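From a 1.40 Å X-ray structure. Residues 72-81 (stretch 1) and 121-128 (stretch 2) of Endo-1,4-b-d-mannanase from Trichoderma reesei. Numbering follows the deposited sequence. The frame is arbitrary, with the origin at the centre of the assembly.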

# COMPACT_ATOMS: atom_id res chain seq x y z
N PHE A 72 -1.50 -15.85 7.98
CA PHE A 72 -0.82 -16.23 6.73
C PHE A 72 0.55 -16.85 7.05
O PHE A 72 1.02 -17.66 6.22
CB PHE A 72 -0.66 -15.02 5.82
CG PHE A 72 -1.97 -14.40 5.26
CD1 PHE A 72 -3.19 -15.06 5.34
CD2 PHE A 72 -1.93 -13.15 4.65
CE1 PHE A 72 -4.35 -14.44 4.82
CE2 PHE A 72 -3.07 -12.53 4.12
CZ PHE A 72 -4.28 -13.21 4.22
N GLN A 73 1.23 -16.49 8.13
CA GLN A 73 2.58 -17.04 8.41
C GLN A 73 2.82 -17.06 9.93
O GLN A 73 2.50 -16.05 10.61
CB GLN A 73 3.61 -16.11 7.68
CG GLN A 73 5.07 -16.57 7.92
CD GLN A 73 6.08 -15.80 7.13
OE1 GLN A 73 7.03 -16.31 6.50
NE2 GLN A 73 6.03 -14.42 7.13
N LYS A 74 3.42 -18.18 10.41
CA LYS A 74 3.83 -18.29 11.83
C LYS A 74 5.36 -18.25 11.84
O LYS A 74 6.02 -19.05 11.15
CB LYS A 74 3.31 -19.62 12.40
CG LYS A 74 3.92 -19.81 13.82
CD LYS A 74 3.44 -21.11 14.50
CE LYS A 74 4.32 -21.35 15.74
NZ LYS A 74 4.11 -22.72 16.32
N LEU A 75 5.91 -17.30 12.57
CA LEU A 75 7.35 -17.05 12.66
C LEU A 75 7.90 -17.65 13.94
O LEU A 75 7.45 -17.26 15.00
CB LEU A 75 7.63 -15.53 12.57
CG LEU A 75 7.20 -14.97 11.18
CD1 LEU A 75 7.17 -13.46 11.21
CD2 LEU A 75 8.12 -15.52 10.08
N SER A 76 8.86 -18.57 13.80
CA SER A 76 9.43 -19.24 15.00
C SER A 76 10.92 -19.50 14.72
O SER A 76 11.33 -19.97 13.64
CB SER A 76 8.67 -20.61 15.06
OG SER A 76 9.32 -21.51 15.90
N ALA A 77 11.67 -19.49 15.86
CA ALA A 77 13.10 -19.81 15.81
C ALA A 77 13.35 -21.27 15.42
O ALA A 77 14.48 -21.55 14.98
CB ALA A 77 13.61 -19.71 17.27
N THR A 78 12.39 -22.16 15.61
CA THR A 78 12.63 -23.57 15.27
C THR A 78 11.92 -24.08 14.06
O THR A 78 11.78 -25.28 13.86
CB THR A 78 12.32 -24.45 16.50
OG1 THR A 78 10.94 -24.36 16.85
CG2 THR A 78 13.23 -24.03 17.65
N GLY A 79 11.52 -23.14 13.18
CA GLY A 79 10.89 -23.49 11.91
C GLY A 79 9.56 -22.74 11.76
O GLY A 79 8.61 -22.91 12.51
N SER A 80 9.53 -21.99 10.67
CA SER A 80 8.34 -21.13 10.42
C SER A 80 7.41 -21.88 9.47
O SER A 80 7.87 -22.76 8.73
CB SER A 80 8.82 -19.81 9.81
OG SER A 80 9.59 -19.10 10.80
N THR A 81 6.13 -21.49 9.48
CA THR A 81 5.16 -22.15 8.62
C THR A 81 4.36 -21.07 7.81
O THR A 81 3.87 -20.12 8.41
CB THR A 81 4.13 -22.88 9.52
OG1 THR A 81 4.82 -23.89 10.32
CG2 THR A 81 3.19 -23.66 8.57
N ASN A 121 8.11 -6.53 14.14
CA ASN A 121 8.20 -7.03 15.53
C ASN A 121 7.97 -8.52 15.62
O ASN A 121 8.67 -9.20 16.45
CB ASN A 121 7.19 -6.27 16.43
CG ASN A 121 7.28 -6.71 17.90
OD1 ASN A 121 6.34 -7.31 18.46
ND2 ASN A 121 8.38 -6.31 18.45
N ALA A 122 7.11 -9.14 14.82
CA ALA A 122 6.92 -10.61 14.88
C ALA A 122 8.20 -11.29 14.39
O ALA A 122 8.58 -12.39 14.90
CB ALA A 122 5.71 -11.00 14.03
N TYR A 123 8.92 -10.77 13.37
CA TYR A 123 10.24 -11.32 12.98
C TYR A 123 11.25 -11.13 14.10
O TYR A 123 12.04 -12.09 14.34
CB TYR A 123 10.66 -10.64 11.68
CG TYR A 123 9.98 -11.02 10.40
CD1 TYR A 123 8.77 -10.42 10.04
CD2 TYR A 123 10.52 -11.99 9.51
CE1 TYR A 123 8.11 -10.76 8.85
CE2 TYR A 123 9.90 -12.34 8.32
CZ TYR A 123 8.71 -11.69 7.99
OH TYR A 123 8.09 -12.04 6.80
N VAL A 124 11.30 -9.98 14.78
CA VAL A 124 12.26 -9.79 15.88
C VAL A 124 11.98 -10.80 17.00
O VAL A 124 12.94 -11.39 17.55
CB VAL A 124 12.10 -8.33 16.43
CG1 VAL A 124 12.84 -8.14 17.76
CG2 VAL A 124 12.60 -7.36 15.36
N ASN A 125 10.75 -11.09 17.31
CA ASN A 125 10.46 -12.10 18.38
C ASN A 125 11.03 -13.48 17.99
O ASN A 125 11.48 -14.22 18.91
CB ASN A 125 8.92 -12.25 18.56
CG ASN A 125 8.26 -11.10 19.28
OD1 ASN A 125 8.94 -10.32 19.97
ND2 ASN A 125 6.94 -10.97 19.12
N ALA A 126 11.00 -13.87 16.71
CA ALA A 126 11.46 -15.18 16.31
C ALA A 126 12.97 -15.22 16.06
O ALA A 126 13.58 -16.26 16.33
CB ALA A 126 10.80 -15.60 14.98
N PHE A 127 13.57 -14.18 15.47
CA PHE A 127 14.94 -14.21 14.96
C PHE A 127 15.85 -13.25 15.66
O PHE A 127 17.04 -13.16 15.21
CB PHE A 127 14.87 -13.93 13.42
CG PHE A 127 13.94 -14.87 12.68
CD1 PHE A 127 14.07 -16.24 12.72
CD2 PHE A 127 12.86 -14.33 11.95
CE1 PHE A 127 13.22 -17.09 12.04
CE2 PHE A 127 11.98 -15.16 11.31
CZ PHE A 127 12.15 -16.54 11.36
N GLY A 128 15.42 -12.58 16.72
CA GLY A 128 16.34 -11.70 17.45
C GLY A 128 16.67 -10.37 16.87
O GLY A 128 15.97 -9.90 15.93

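Leu75 organizes this contact. Its CA-to-CB bond points toward the helix, and its chi1 is m and its chi2 t. CD1 lies 3.6 Å from the centroid of the Tyr123 ring, 11° off the ring normal, so the methyl sits squarely over one face in a CH-pi contact; the same CD1 is 4.0 Å from CB of Ala122. CD2 reaches the edge of the Phe127 ring, 4.1 Å from Phe127 CE2, and also lies 4.0 Å from Tyr123 CE2. Leu75 CB packs 4.0 Å from Ala126 CB, so this one leucine touches Ala122, Tyr123, Ala126 and Phe127, two adjacent pairs about one helical turn apart.

Ala122 and Ala126 point toward the loop. At Ala126 the chains come close: Ser76 CA and Ala126 CA are 4.7 Å apart, with a methyl as the whole side chain on the helix there. The Ala126 CB rests 3.7 Å from both Leu75 C and Ser76 N, so its closest contacts are to main chain. Ala77 CB adds a contact at the end of the helix, 3.6 Å from Ala126 O.

Both aromatics leave the helix sideways, with chi1 at m, and their ends come nearer to the loop than their CA-to-CB bonds suggest. For Tyr123, a chi2 of 84° presents a face to the leucine methyl while the hydroxyl extends on to Gln73. That side chain, extended with chi1 and chi2 both t, points toward the helix and donates a hydrogen bond from Gln73 NE2 to Tyr123 OH at 3.2 Å, with an N-H...O angle of 143°; its amide is also satisfied elsewhere in the structure. The tyrosine therefore combines apolar packing with a polar tether. Phe127 has no such tether: Ser80 OG lies near the plane of its ring, 3.7 Å from Phe127 CZ, and Ser76 O is 3.8 Å from Phe127 CE1.

The two serines face different ways and serve the loop itself. Ser80, at m, points toward the helix, yet its OG accepts a hydrogen bond from Ser76 N at 3.1 Å, nearly straight at 169°. Ser76 points away, and its t rotamer places OG 3.2 Å from Thr78 N, which donates to it. Together with the bond from Gly79 N to Ser76 O at 3.2 Å, these brace the type I turn from Ser76 to Gly79. Gly79, at phi 127° and psi 122°, occupies a conformation in which a CB would jam against the preceding carbonyl O, so these backbone angles by themselves call for glycine.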